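Uncharacterized protein TP-0789 domain-containing protein (Desulfovibrio piger ATCC 29098, PDB 4Z48) is of unknown function but carries a LolA-like fold related to outer-membrane lipoprotein-sorting proteins, consistent with a role in binding lipids or lipoproteins. Local coordinates at residues 36-41 / 217-222; 192-197 / 209-214. One frame throughout, in Å; residues are numbered along the deposited sequence.

Contact 1: 36-41 / 217-222; sequences INRGGK and EGSFTV
Asn37 and Phe220 form the heart of this antiparallel pairing, a hydrogen-bonded pair whose two side chains leave the same face of the sheet side by side. Asn37 N gives a nearly straight bond of 2.8 Å to Phe220 O, and Phe220 N returns one of 3.1 Å to Asn37 O. Phe220 puts CG in the crowded position between its backbone N and carbonyl carbon (chi1 64°), which swings the ring across to Asn37. There Asn37 CB sits over the ring face as a CH-pi contact, 3.7 Å from the Phe220 centroid, and the amide continues flat above the ring rim, the two planes only 12° apart. On the other face Ile36 and Thr221 lie alongside each other, the Ile36 CG2 methyl 3.7 Å from Thr221 OG1; Ile36, Ser219 and Thr221 are buried here, and the Asp118 carboxylate satisfies both hydroxyls.

Toward the exposed end the grip slackens. The Arg38 chain bends at chi3 (-69°) and reaches across, so that one guanidinium face lies over Ser219 CB, with Arg38 NH1 3.0 Å from Glu217 O and the Glu217 carboxylate beyond salt-bridge range. Gly40 N makes a weak bond to Asn37 OD1. A type I' turn from Arg38 to Lys41 leads strand 27-38 into 41-54, and a G1 bulge sets Gly218 and Ser219 opposite Arg214; the contact itself is an antiparallel pairing of the chain's first and last strands.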
ATOM      1  N   ILE A  36      -5.180   9.604  12.495  1.00 17.79           N
ATOM      2  CA  ILE A  36      -3.777   9.697  12.874  1.00 17.35           C
ATOM      3  C   ILE A  36      -3.666  10.197  14.307  1.00 24.41           C
ATOM      4  O   ILE A  36      -4.105  11.330  14.606  1.00 22.54           O
ATOM      5  CB  ILE A  36      -3.038  10.656  11.887  1.00 19.47           C
ATOM      6  CG1 ILE A  36      -3.351  10.310  10.410  1.00 18.25           C
ATOM      7  CG2 ILE A  36      -1.526  10.600  12.150  1.00 20.44           C
ATOM      8  CD1 ILE A  36      -3.109  11.434   9.412  1.00 23.74           C
ATOM      9  N   ASN A  37      -3.031   9.393  15.183  1.00 20.91           N
ATOM     10  CA  ASN A  37      -2.883   9.761  16.595  1.00 22.46           C
ATOM     11  C   ASN A  37      -1.438  10.040  16.955  1.00 27.51           C
ATOM     12  O   ASN A  37      -0.595   9.169  16.848  1.00 25.75           O
ATOM     13  CB  ASN A  37      -3.460   8.672  17.502  1.00 25.93           C
ATOM     14  CG  ASN A  37      -3.656   9.074  18.956  1.00 45.78           C
ATOM     15  OD1 ASN A  37      -2.712   9.434  19.681  1.00 38.79           O
ATOM     16  ND2 ASN A  37      -4.886   8.932  19.435  1.00 35.05           N
ATOM     17  N   ARG A  38      -1.177  11.232  17.453  1.00 28.80           N
ATOM     18  CA  ARG A  38       0.168  11.642  17.848  1.00 31.41           C
ATOM     19  C   ARG A  38       0.094  12.409  19.177  1.00 38.98           C
ATOM     20  O   ARG A  38      -0.309  13.563  19.183  1.00 39.05           O
ATOM     21  CB  ARG A  38       0.795  12.502  16.723  1.00 33.83           C
ATOM     22  CG  ARG A  38       2.223  12.974  17.002  1.00 48.25           C
ATOM     23  CD  ARG A  38       2.743  13.926  15.917  1.00 52.18           C
ATOM     24  NE  ARG A  38       2.964  13.271  14.620  1.00 44.12           N
ATOM     25  CZ  ARG A  38       3.905  12.356  14.386  1.00 65.30           C
ATOM     26  NH1 ARG A  38       4.722  11.967  15.359  1.00 57.30           N
ATOM     27  NH2 ARG A  38       4.021  11.809  13.185  1.00 54.60           N
ATOM     28  N   GLY A  39       0.447  11.742  20.275  1.00 38.34           N
ATOM     29  CA  GLY A  39       0.424  12.317  21.622  1.00 40.14           C
ATOM     30  C   GLY A  39      -0.948  12.746  22.115  1.00 45.59           C
ATOM     31  O   GLY A  39      -1.064  13.747  22.824  1.00 45.43           O
ATOM     32  N   GLY A  40      -1.987  12.005  21.723  1.00 42.72           N
ATOM     33  CA  GLY A  40      -3.372  12.335  22.068  1.00 42.49           C
ATOM     34  C   GLY A  40      -4.042  13.262  21.071  1.00 44.07           C
ATOM     35  O   GLY A  40      -5.274  13.363  21.044  1.00 45.49           O
ATOM     36  N   LYS A  41      -3.237  13.956  20.250  1.00 37.06           N
ATOM     37  CA  LYS A  41      -3.711  14.837  19.180  1.00 35.54           C
ATOM     38  C   LYS A  41      -4.109  13.935  18.022  1.00 35.49           C
ATOM     39  O   LYS A  41      -3.402  12.965  17.717  1.00 34.21           O
ATOM     40  CB  LYS A  41      -2.642  15.868  18.755  1.00 38.65           C
ATOM     41  CG  LYS A  41      -2.314  16.951  19.785  1.00 53.99           C
ATOM     42  CD  LYS A  41      -1.356  17.999  19.176  1.00 61.46           C
ATOM     43  CE  LYS A  41      -0.766  18.962  20.187  1.00 69.60           C
ATOM     44  NZ  LYS A  41      -1.660  20.118  20.473  1.00 71.99           N
ATOM     45  N   GLU A 217       8.241   7.579  16.176  1.00 29.33           N
ATOM     46  CA  GLU A 217       7.548   8.873  16.087  1.00 28.85           C
ATOM     47  C   GLU A 217       6.501   9.060  17.178  1.00 35.43           C
ATOM     48  O   GLU A 217       5.990  10.168  17.333  1.00 34.70           O
ATOM     49  CB  GLU A 217       6.883   9.058  14.710  1.00 29.12           C
ATOM     50  CG  GLU A 217       7.857   8.967  13.546  1.00 41.33           C
ATOM     51  CD  GLU A 217       9.020   9.942  13.584  1.00 61.08           C
ATOM     52  OE1 GLU A 217       8.779  11.158  13.764  1.00 55.83           O
ATOM     53  OE2 GLU A 217      10.175   9.484  13.429  1.00 49.10           O
ATOM     54  N   GLY A 218       6.170   7.985  17.900  1.00 33.67           N
ATOM     55  CA  GLY A 218       5.143   8.016  18.938  1.00 33.05           C
ATOM     56  C   GLY A 218       3.763   8.235  18.334  1.00 33.17           C
ATOM     57  O   GLY A 218       2.933   8.953  18.896  1.00 32.90           O
ATOM     58  N   SER A 219       3.532   7.666  17.146  1.00 25.60           N
ATOM     59  CA  SER A 219       2.264   7.859  16.461  1.00 24.34           C
ATOM     60  C   SER A 219       1.727   6.567  15.872  1.00 26.59           C
ATOM     61  O   SER A 219       2.505   5.652  15.545  1.00 24.40           O
ATOM     62  CB  SER A 219       2.405   8.895  15.352  1.00 25.84           C
ATOM     63  OG  SER A 219       3.498   8.621  14.496  1.00 35.05           O
ATOM     64  N   PHE A 220       0.403   6.521  15.672  1.00 22.58           N
ATOM     65  CA  PHE A 220      -0.222   5.393  14.983  1.00 21.28           C
ATOM     66  C   PHE A 220      -1.382   5.897  14.116  1.00 22.99           C
ATOM     67  O   PHE A 220      -2.046   6.881  14.467  1.00 21.29           O
ATOM     68  CB  PHE A 220      -0.680   4.297  15.952  1.00 22.62           C
ATOM     69  CG  PHE A 220      -1.764   4.703  16.920  1.00 22.40           C
ATOM     70  CD1 PHE A 220      -1.445   5.304  18.133  1.00 23.90           C
ATOM     71  CD2 PHE A 220      -3.100   4.438  16.643  1.00 24.54           C
ATOM     72  CE1 PHE A 220      -2.448   5.664  19.043  1.00 26.25           C
ATOM     73  CE2 PHE A 220      -4.107   4.794  17.551  1.00 27.53           C
ATOM     74  CZ  PHE A 220      -3.779   5.403  18.750  1.00 26.65           C
ATOM     75  N   THR A 221      -1.588   5.237  12.965  1.00 18.96           N
ATOM     76  CA  THR A 221      -2.656   5.569  12.025  1.00 19.28           C
ATOM     77  C   THR A 221      -3.613   4.390  11.909  1.00 22.81           C
ATOM     78  O   THR A 221      -3.165   3.259  11.729  1.00 21.12           O
ATOM     79  CB  THR A 221      -2.037   5.995  10.658  1.00 23.35           C
ATOM     80  OG1 THR A 221      -1.248   7.187  10.867  1.00 18.89           O
ATOM     81  CG2 THR A 221      -3.089   6.277   9.596  1.00 22.23           C
ATOM     82  N   VAL A 222      -4.928   4.648  11.971  1.00 18.53           N
ATOM     83  CA  VAL A 222      -5.910   3.572  11.769  1.00 20.48           C
ATOM     84  C   VAL A 222      -6.722   3.921  10.515  1.00 24.56           C
ATOM     85  O   VAL A 222      -7.272   5.003  10.441  1.00 23.84           O
ATOM     86  CB  VAL A 222      -6.796   3.325  13.014  1.00 25.24           C
ATOM     87  CG1 VAL A 222      -7.827   2.221  12.756  1.00 24.78           C
ATOM     88  CG2 VAL A 222      -5.944   2.983  14.237  1.00 25.31           C
TER

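Contact 2: 192-197 / 209-214; sequences KLFFSR and QMRVER
Four backbone hydrogen bonds join Lys192 to Glu213 and Phe194 to Arg211, and the side chains on either face follow from that register. On the face of Leu193 and Val212 the methyl of selenomethionine Met210 does most of the touching: bent at chi3 (90°), the chain brings CE over one face of the Phe195 ring, 4.0 Å from its centroid, while SE stays oblique to it in a Met-aromatic contact. The same Met210 CE lies 3.6 Å from Leu193 CD2, so one methyl closes against both neighbours of Phe194.

On the other face Phe194 presents its CE1 corner to the Glu213 carboxylate, CE1 to OE2 being 3.5 Å, with ring and carboxylate planes 54° apart. That carboxylate is held by Arg211, whose extended chain delivers NE to the anti lone pair of Glu213 OE2 in a 2.7 Å salt bridge; the Arg211 guanidinium in turn makes a cation-pi contact with Phe220.

Past Phe194 a beta bulge shifts the register by one, and Ser196 points toward the partner strand. Ser196 OG donates to a lone pair of Gln209 OE1 at 2.6 Å, and a water gives that oxygen a second bond of 2.7 Å. Gln209 NE2 is satisfied by Asp224, fixing the amide's rotation, while Gln209 CB lies under one face of the Arg197 guanidinium, whose NE bonds Thr208. The two segments are the arms of the hairpin 189-201/204-214, flanked by strand 177-184 beyond the first arm and strand 219-230 beyond the second.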
ATOM      1  N   LYS A 192       5.311  -0.817  12.217  1.00 20.41           N
ATOM      2  CA  LYS A 192       4.566  -2.045  12.539  1.00 20.33           C
ATOM      3  C   LYS A 192       3.190  -1.921  11.870  1.00 23.46           C
ATOM      4  O   LYS A 192       2.491  -0.943  12.105  1.00 21.81           O
ATOM      5  CB  LYS A 192       4.425  -2.282  14.069  1.00 22.57           C
ATOM      6  CG  LYS A 192       5.719  -2.555  14.817  1.00 33.98           C
ATOM      7  CD  LYS A 192       5.414  -3.255  16.148  1.00 43.24           C
ATOM      8  CE  LYS A 192       5.932  -2.514  17.368  1.00 57.30           C
ATOM      9  NZ  LYS A 192       5.867  -3.344  18.617  1.00 53.63           N
ATOM     10  N   LEU A 193       2.845  -2.874  11.003  1.00 18.68           N
ATOM     11  CA  LEU A 193       1.569  -2.883  10.291  1.00 18.66           C
ATOM     12  C   LEU A 193       0.711  -4.022  10.780  1.00 22.18           C
ATOM     13  O   LEU A 193       1.217  -5.122  11.008  1.00 22.62           O
ATOM     14  CB  LEU A 193       1.764  -2.996   8.783  1.00 20.08           C
ATOM     15  CG  LEU A 193       2.423  -1.822   8.036  1.00 28.66           C
ATOM     16  CD1 LEU A 193       3.925  -1.746   8.327  1.00 29.10           C
ATOM     17  CD2 LEU A 193       2.247  -2.006   6.531  1.00 36.21           C
ATOM     18  N   PHE A 194      -0.583  -3.729  10.978  1.00 18.10           N
ATOM     19  CA  PHE A 194      -1.599  -4.683  11.396  1.00 17.80           C
ATOM     20  C   PHE A 194      -2.713  -4.613  10.404  1.00 21.93           C
ATOM     21  O   PHE A 194      -3.335  -3.566  10.244  1.00 22.98           O
ATOM     22  CB  PHE A 194      -2.110  -4.381  12.818  1.00 19.80           C
ATOM     23  CG  PHE A 194      -1.040  -4.363  13.884  1.00 23.02           C
ATOM     24  CD1 PHE A 194      -0.326  -3.196  14.157  1.00 25.02           C
ATOM     25  CD2 PHE A 194      -0.719  -5.517  14.594  1.00 27.21           C
ATOM     26  CE1 PHE A 194       0.653  -3.172  15.146  1.00 27.02           C
ATOM     27  CE2 PHE A 194       0.266  -5.492  15.586  1.00 29.71           C
ATOM     28  CZ  PHE A 194       0.951  -4.317  15.849  1.00 27.98           C
ATOM     29  N   PHE A 195      -2.955  -5.713   9.711  1.00 19.45           N
ATOM     30  CA  PHE A 195      -4.010  -5.835   8.722  1.00 18.67           C
ATOM     31  C   PHE A 195      -5.148  -6.487   9.538  1.00 23.51           C
ATOM     32  O   PHE A 195      -5.309  -7.700   9.561  1.00 23.12           O
ATOM     33  CB  PHE A 195      -3.456  -6.635   7.509  1.00 20.83           C
ATOM     34  CG  PHE A 195      -2.207  -6.056   6.857  1.00 22.53           C
ATOM     35  CD1 PHE A 195      -0.935  -6.312   7.384  1.00 23.86           C
ATOM     36  CD2 PHE A 195      -2.293  -5.325   5.675  1.00 24.38           C
ATOM     37  CE1 PHE A 195       0.228  -5.785   6.782  1.00 22.93           C
ATOM     38  CE2 PHE A 195      -1.129  -4.817   5.059  1.00 26.69           C
ATOM     39  CZ  PHE A 195       0.122  -5.026   5.636  1.00 24.26           C
ATOM     40  N   SER A 196      -5.827  -5.654  10.335  1.00 21.38           N
ATOM     41  CA  SER A 196      -6.770  -6.013  11.388  1.00 20.84           C
ATOM     42  C   SER A 196      -8.156  -6.495  10.919  1.00 25.26           C
ATOM     43  O   SER A 196      -8.966  -6.937  11.756  1.00 26.44           O
ATOM     44  CB  SER A 196      -6.931  -4.854  12.365  1.00 23.21           C
ATOM     45  OG  SER A 196      -7.239  -3.627  11.705  1.00 26.15           O
ATOM     46  N   ARG A 197      -8.444  -6.407   9.621  1.00 21.58           N
ATOM     47  CA  ARG A 197      -9.721  -6.866   9.074  1.00 19.53           C
ATOM     48  C   ARG A 197      -9.582  -7.255   7.608  1.00 22.54           C
ATOM     49  O   ARG A 197      -9.016  -6.514   6.812  1.00 22.18           O
ATOM     50  CB  ARG A 197     -10.843  -5.824   9.243  1.00 19.29           C
ATOM     51  CG  ARG A 197     -12.239  -6.390   8.870  1.00 23.63           C
ATOM     52  CD  ARG A 197     -13.375  -5.385   9.072  1.00 20.60           C
ATOM     53  NE  ARG A 197     -13.152  -4.111   8.361  1.00 29.74           N
ATOM     54  CZ  ARG A 197     -13.709  -2.952   8.706  1.00 38.45           C
ATOM     55  NH1 ARG A 197     -14.428  -2.861   9.814  1.00 27.54           N
ATOM     56  NH2 ARG A 197     -13.489  -1.856   7.978  1.00 24.41           N
ATOM     57  N   GLN A 209      -9.152  -2.972   6.865  1.00 18.45           N
ATOM     58  CA  GLN A 209      -8.828  -2.187   8.040  1.00 16.52           C
ATOM     59  C   GLN A 209      -7.347  -2.398   8.339  1.00 18.45           C
ATOM     60  O   GLN A 209      -6.832  -3.505   8.197  1.00 17.35           O
ATOM     61  CB  GLN A 209      -9.725  -2.523   9.229  1.00 17.97           C
ATOM     62  CG  GLN A 209      -9.507  -1.584  10.420  1.00 19.35           C
ATOM     63  CD  GLN A 209     -10.204  -2.109  11.648  1.00 31.70           C
ATOM     64  OE1 GLN A 209      -9.733  -3.050  12.305  1.00 26.05           O
ATOM     65  NE2 GLN A 209     -11.312  -1.483  12.020  1.00 31.34           N
HETATM   66  N   MSE A 210      -6.668  -1.316   8.689  1.00 19.19           N
HETATM   67  CA  MSE A 210      -5.246  -1.344   8.982  1.00 22.39           C
HETATM   68  C   MSE A 210      -4.868  -0.435  10.128  1.00 23.84           C
HETATM   69  O   MSE A 210      -5.403   0.668  10.250  1.00 24.68           O
HETATM   70  CB  MSE A 210      -4.488  -0.867   7.755  1.00 26.57           C
HETATM   71  CG  MSE A 210      -4.177  -1.915   6.728  1.00 37.14           C
HETATM   72 SE   MSE A 210      -2.852  -1.027   5.638  0.75 48.44          SE
HETATM   73  CE  MSE A 210      -1.300  -1.584   6.619  1.00 45.83           C
ATOM     74  N   ARG A 211      -3.908  -0.870  10.938  1.00 17.21           N
ATOM     75  CA  ARG A 211      -3.287  -0.015  11.951  1.00 16.99           C
ATOM     76  C   ARG A 211      -1.789   0.060  11.572  1.00 21.46           C
ATOM     77  O   ARG A 211      -1.160  -0.976  11.324  1.00 19.14           O
ATOM     78  CB  ARG A 211      -3.556  -0.529  13.385  1.00 16.47           C
ATOM     79  CG  ARG A 211      -2.886   0.327  14.453  1.00 22.37           C
ATOM     80  CD  ARG A 211      -3.078  -0.333  15.785  1.00 29.53           C
ATOM     81  NE  ARG A 211      -2.326   0.341  16.828  1.00 35.41           N
ATOM     82  CZ  ARG A 211      -2.850   1.123  17.764  1.00 44.52           C
ATOM     83  NH1 ARG A 211      -4.161   1.345  17.800  1.00 32.42           N
ATOM     84  NH2 ARG A 211      -2.071   1.690  18.674  1.00 33.01           N
ATOM     85  N   VAL A 212      -1.239   1.286  11.415  1.00 18.61           N
ATOM     86  CA  VAL A 212       0.165   1.459  11.063  1.00 18.53           C
ATOM     87  C   VAL A 212       0.807   2.284  12.167  1.00 23.38           C
ATOM     88  O   VAL A 212       0.360   3.398  12.431  1.00 21.03           O
ATOM     89  CB  VAL A 212       0.340   2.121   9.665  1.00 22.82           C
ATOM     90  CG1 VAL A 212       1.816   2.258   9.305  1.00 22.22           C
ATOM     91  CG2 VAL A 212      -0.425   1.344   8.584  1.00 22.46           C
ATOM     92  N   GLU A 213       1.826   1.735  12.822  1.00 20.87           N
ATOM     93  CA  GLU A 213       2.506   2.344  13.947  1.00 20.02           C
ATOM     94  C   GLU A 213       3.943   2.700  13.604  1.00 23.97           C
ATOM     95  O   GLU A 213       4.643   1.940  12.944  1.00 21.99           O
ATOM     96  CB  GLU A 213       2.514   1.381  15.161  1.00 21.97           C
ATOM     97  CG  GLU A 213       1.163   0.953  15.720  1.00 27.20           C
ATOM     98  CD  GLU A 213       1.228  -0.135  16.789  1.00 39.32           C
ATOM     99  OE1 GLU A 213       2.347  -0.587  17.128  1.00 33.37           O
ATOM    100  OE2 GLU A 213       0.160  -0.505  17.325  1.00 30.78           O
ATOM    101  N   ARG A 214       4.358   3.885  14.010  1.00 22.30           N
ATOM    102  CA  ARG A 214       5.756   4.319  13.891  1.00 23.05           C
ATOM    103  C   ARG A 214       6.235   4.458  15.319  1.00 27.48           C
ATOM    104  O   ARG A 214       5.930   5.468  15.961  1.00 24.96           O
ATOM    105  CB  ARG A 214       5.915   5.607  13.051  1.00 22.62           C
ATOM    106  CG  ARG A 214       5.811   5.292  11.542  1.00 27.42           C
ATOM    107  CD  ARG A 214       6.207   6.466  10.694  1.00 23.31           C
ATOM    108  NE  ARG A 214       5.412   7.645  11.024  1.00 23.75           N
ATOM    109  CZ  ARG A 214       5.702   8.895  10.662  1.00 28.86           C
ATOM    110  NH1 ARG A 214       6.820   9.162   9.991  1.00 30.63           N
ATOM    111  NH2 ARG A 214       4.889   9.891  10.990  1.00 25.20           N
TER
HETATM  112  O   HOH W   1     -11.324  -5.021  13.236  1.00 45.14           O

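Centred about 13 Å apart, the two contacts are the outer pairings of four successive antiparallel strands, 27-38, 219-230, 204-214 and 189-201, with the pairing of 219-230 and 204-214 between them. Contact 2 is local, closing a hairpin; contact 1 spans 176 residues and brings the first strand of the chain against the last, so contact 2 is nested inside the loop it closes. The two middle strands, consecutive in the chain, join the contacts directly: Thr221 N lies 2.7 Å from Val212 O, a probable hydrogen bond. Arg214 also reaches Asp118, the residue that binds Ser219 and Thr221. The N-terminal and C-terminal strands are thereby tied into continuous beta structure, consistent with a LolA-like fold.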